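Local coordinates for DNA damage response protein Rtt109, putative (Neosartorya fumigata, PDB 5ZB9) that probably transfers the acetyl group of acetyl-CoA to lysine side chains of histone H3, a mark linked to DNA replication and the DNA damage response, at residues T83-T87 with M334-R338; E197-S201 with N324-N330. One frame throughout, in Å; residues are numbered along the deposited sequence.

Interaction 1: T83-T87 with M334-R338; sequences TAHLT and MTSSR
His85 and Thr335 meet through the imidazole face, the closely packed part of the contact: Thr335 OG1 stands 3.0 Å above the ring plane, over its centre, and Thr335 CB makes a CH-pi contact 4.2 Å from the ring centroid, only 11° off the normal. With chi1 at 63°, Thr335 has its hydroxyl between its own backbone N and carbonyl carbon, which turns OG1 onto the ring, although Thr335 is itself exposed. Ala84 CB lies over the opposite face, so the imidazole is sandwiched between a neighbour in sequence and the distant loop. At the ring edge, near its plane, Ser336 O approaches His85 NE2 at 3.6 Å.

The buried, apolar part is formed by Met334 and Leu86, where Met334 curls back against His85 and Leu86. Its CG leaves anti to the backbone N, and bends at chi2 and chi3 fold the thioether back: SD comes to 3.6 Å from His85 CB, while CE reaches Leu86 CD1 at 3.9 Å. Strand 133-140 adds Arg133 against both Leu86 and Met334.

Toward the other end the joint is looser and wetter. Ser337 CB touches Ala84 CB at 3.9 Å, but the polar link runs through a water that accepts from Ala84 N and donates to Ser337 OG. That hydroxyl also bonds Glu48.

Within 83-87, Thr83 N bonds Leu86 O at 2.9 Å, and Thr83 OG1 takes weak bonds from the His85 and Leu86 amides. This closes the tight turn of a beta-hairpin, joining antiparallel strands 71-82 and 86-96 of the acetyltransferase sheet.

Interaction 2: E197-S201 with N324-N330; sequences ESAKS and NPPGLVN
Ser198 and Glu197 rest on Val329, whose CG1 lies 3.6 Å from Ser198 N and 3.9 Å from Glu197 CB. Val329 places this methyl anti to its carbonyl carbon (chi1 -66°), directed at the end of helix 193-198. Beyond the helix, Ser201 OG sits beside the ring of Pro326, 3.4 Å from its CD, and Pro326 CB comes within 3.7 Å of Ala199 O. Gly327 N donates to Ser198 O in the direct hydrogen bond between the segments; its modelled length of 2.5 Å is too short to be taken literally.

The two prolines and the glycine form a type II beta turn from Pro325 to Leu328, with Gly327 in the third position at a positive phi of 98°, as is usual for this turn. It projects just past the end of strand 317-324, and the facing segment leads into strand 202-208, its antiparallel partner; Asn324 and Ser202 share the backbone bonding where the pair begins.

Further out, polar side chains anchor both segments. Glu197 OE2 is bonded by Thr184 OG1, and Lys200 NZ turns back to Gln196 O. The buried Asn324 amide is gripped at both ends: OD1 accepts from Arg133 NE, whereas ND2 bonds Glu183 and Gln243. Ser201 has a backbone bond to Glu181, tying the loop to the chain that follows helix 162-177.

Interactions 1 and 2 have centres about 17 Å apart and use successive portions of one long loop that leaves strand 317-324: residues 324-330 turn against the end of helix 193-198, and residues 334-338 then run past the 83-87 hairpin. The two do not touch each other, but Arg133 of strand 133-140 connects them, bonding Asn324 of interaction 2 and lying against Leu86 and Met334 of interaction 1. Helix 241-244 is a second bridge, through Gln243 to Asn324 and His242 to Met334. Neither contact reaches the CoA site, although the strand starting in 83-87 carries the CoA-binding Ala94 and Ser96 near its far end.

Interaction 1: T83-T87 with M334-R338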
# COMPACT_ATOMS: atom_id res chain seq x y z
N THR A 83 -9.22 -11.56 -3.51
CA THR A 83 -9.64 -12.67 -4.35
C THR A 83 -9.80 -13.89 -3.45
O THR A 83 -9.65 -13.80 -2.23
CB THR A 83 -8.63 -13.00 -5.48
OG1 THR A 83 -7.38 -13.41 -4.90
CG2 THR A 83 -8.42 -11.80 -6.39
N ALA A 84 -10.08 -15.04 -4.04
CA ALA A 84 -10.24 -16.24 -3.25
C ALA A 84 -8.92 -16.63 -2.60
O ALA A 84 -8.91 -17.21 -1.52
CB ALA A 84 -10.77 -17.37 -4.09
N HIS A 85 -7.80 -16.28 -3.24
CA HIS A 85 -6.50 -16.76 -2.76
C HIS A 85 -5.49 -15.69 -2.34
O HIS A 85 -4.39 -16.02 -1.88
CB HIS A 85 -5.87 -17.65 -3.83
CG HIS A 85 -6.67 -18.87 -4.14
ND1 HIS A 85 -7.05 -19.78 -3.17
CD2 HIS A 85 -7.18 -19.33 -5.31
CE1 HIS A 85 -7.75 -20.75 -3.73
NE2 HIS A 85 -7.84 -20.50 -5.03
N LEU A 86 -5.85 -14.42 -2.46
CA LEU A 86 -4.94 -13.35 -2.08
C LEU A 86 -5.66 -12.12 -1.53
O LEU A 86 -6.65 -11.66 -2.12
CB LEU A 86 -4.08 -12.94 -3.27
CG LEU A 86 -2.97 -11.91 -3.04
CD1 LEU A 86 -1.90 -12.43 -2.07
CD2 LEU A 86 -2.35 -11.50 -4.37
N THR A 87 -5.18 -11.61 -0.40
CA THR A 87 -5.54 -10.28 0.07
C THR A 87 -4.39 -9.32 -0.24
O THR A 87 -3.24 -9.60 0.10
CB THR A 87 -5.83 -10.23 1.59
OG1 THR A 87 -6.88 -11.14 1.92
CG2 THR A 87 -6.24 -8.82 2.01
N MET A 334 1.21 -19.97 -5.16
CA MET A 334 -0.12 -19.39 -5.30
C MET A 334 -1.02 -20.29 -6.15
O MET A 334 -0.55 -20.95 -7.07
CB MET A 334 -0.01 -17.98 -5.91
CG MET A 334 -1.35 -17.29 -6.23
SD MET A 334 -2.47 -17.10 -4.83
CE MET A 334 -1.61 -15.93 -3.78
N THR A 335 -2.31 -20.34 -5.82
CA THR A 335 -3.26 -21.13 -6.59
C THR A 335 -4.26 -20.23 -7.34
O THR A 335 -4.55 -19.11 -6.91
CB THR A 335 -4.02 -22.15 -5.70
OG1 THR A 335 -4.81 -21.46 -4.73
CG2 THR A 335 -3.04 -23.08 -4.99
N SER A 336 -4.76 -20.74 -8.46
CA SER A 336 -5.65 -19.98 -9.34
C SER A 336 -7.14 -20.10 -8.96
O SER A 336 -7.61 -21.18 -8.59
CB SER A 336 -5.45 -20.44 -10.79
OG SER A 336 -6.34 -19.81 -11.69
N SER A 337 -7.87 -18.99 -9.04
CA SER A 337 -9.32 -19.00 -8.83
C SER A 337 -10.05 -18.71 -10.15
O SER A 337 -11.26 -18.48 -10.16
CB SER A 337 -9.73 -17.98 -7.76
OG SER A 337 -9.52 -16.63 -8.18
N ARG A 338 -9.30 -18.72 -11.25
CA ARG A 338 -9.86 -18.44 -12.58
C ARG A 338 -10.77 -19.56 -13.08
O ARG A 338 -10.59 -20.73 -12.71
CB ARG A 338 -8.74 -18.22 -13.60
CG ARG A 338 -7.81 -17.06 -13.30
CD ARG A 338 -6.79 -16.84 -14.41
NE ARG A 338 -5.92 -18.00 -14.62
CZ ARG A 338 -4.79 -18.23 -13.95
NH1 ARG A 338 -4.38 -17.40 -13.00
NH2 ARG A 338 -4.07 -19.31 -14.23
O HOH W 1 -11.33 -14.84 -6.84

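Interaction 2: E197-S201 with N324-N330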
# COMPACT_ATOMS: atom_id res chain seq x y z
N GLU A 197 7.79 -23.26 9.99
CA GLU A 197 7.23 -22.00 9.50
C GLU A 197 5.73 -22.08 9.22
O GLU A 197 5.08 -21.05 9.02
CB GLU A 197 7.95 -21.55 8.23
CG GLU A 197 9.41 -21.16 8.43
CD GLU A 197 10.16 -21.02 7.12
OE1 GLU A 197 9.54 -20.67 6.09
OE2 GLU A 197 11.38 -21.29 7.13
N SER A 198 5.18 -23.30 9.19
CA SER A 198 3.77 -23.47 8.83
C SER A 198 2.83 -23.20 10.01
O SER A 198 1.77 -22.61 9.83
CB SER A 198 3.52 -24.87 8.27
OG SER A 198 2.33 -24.92 7.50
N ALA A 199 3.23 -23.63 11.20
CA ALA A 199 2.39 -23.46 12.39
C ALA A 199 2.33 -22.00 12.87
O ALA A 199 1.51 -21.65 13.72
CB ALA A 199 2.89 -24.36 13.51
N LYS A 200 3.20 -21.17 12.32
CA LYS A 200 3.30 -19.76 12.72
C LYS A 200 3.13 -18.81 11.54
O LYS A 200 3.37 -19.18 10.39
CB LYS A 200 4.65 -19.51 13.40
CG LYS A 200 5.82 -20.18 12.69
CD LYS A 200 6.97 -20.47 13.65
CE LYS A 200 6.48 -21.24 14.88
NZ LYS A 200 5.81 -22.52 14.52
N SER A 201 2.69 -17.59 11.83
CA SER A 201 2.57 -16.56 10.80
C SER A 201 3.94 -16.02 10.42
O SER A 201 4.70 -15.57 11.29
CB SER A 201 1.66 -15.43 11.28
OG SER A 201 0.57 -15.25 10.40
N ASN A 324 2.66 -14.99 5.08
CA ASN A 324 2.09 -16.33 4.99
C ASN A 324 1.56 -16.76 6.34
O ASN A 324 2.33 -16.99 7.27
CB ASN A 324 3.12 -17.33 4.46
CG ASN A 324 3.55 -17.01 3.04
OD1 ASN A 324 2.76 -17.15 2.11
ND2 ASN A 324 4.79 -16.57 2.87
N PRO A 325 0.23 -16.86 6.46
CA PRO A 325 -0.46 -17.18 7.71
C PRO A 325 -0.22 -18.63 8.12
O PRO A 325 0.27 -19.41 7.29
CB PRO A 325 -1.93 -16.92 7.36
CG PRO A 325 -2.01 -17.30 5.93
CD PRO A 325 -0.71 -16.80 5.33
N PRO A 326 -0.55 -19.00 9.37
CA PRO A 326 -0.32 -20.38 9.80
C PRO A 326 -1.01 -21.39 8.90
O PRO A 326 -2.19 -21.23 8.57
CB PRO A 326 -0.91 -20.41 11.22
CG PRO A 326 -0.82 -18.99 11.69
CD PRO A 326 -1.09 -18.16 10.46
N GLY A 327 -0.28 -22.42 8.49
CA GLY A 327 -0.81 -23.41 7.57
C GLY A 327 -0.37 -23.10 6.16
O GLY A 327 -0.89 -23.64 5.19
N LEU A 328 0.61 -22.22 6.06
CA LEU A 328 1.11 -21.76 4.77
C LEU A 328 2.57 -21.34 4.93
O LEU A 328 2.91 -20.56 5.83
CB LEU A 328 0.26 -20.60 4.24
CG LEU A 328 -0.01 -20.49 2.74
CD1 LEU A 328 -0.74 -21.73 2.22
CD2 LEU A 328 -0.81 -19.23 2.42
N VAL A 329 3.44 -21.87 4.07
CA VAL A 329 4.84 -21.47 4.03
C VAL A 329 5.10 -20.79 2.70
O VAL A 329 4.27 -20.86 1.79
CB VAL A 329 5.80 -22.66 4.21
CG1 VAL A 329 5.65 -23.25 5.60
CG2 VAL A 329 5.54 -23.72 3.15
N ASN A 330 6.25 -20.14 2.56
CA ASN A 330 6.56 -19.40 1.34
C ASN A 330 6.94 -20.29 0.15
O ASN A 330 7.20 -19.80 -0.94
CB ASN A 330 7.67 -18.37 1.59
CG ASN A 330 9.02 -19.01 1.85
OD1 ASN A 330 9.10 -20.13 2.36
ND2 ASN A 330 10.08 -18.30 1.52
O HOH W 2 3.61 -19.52 7.89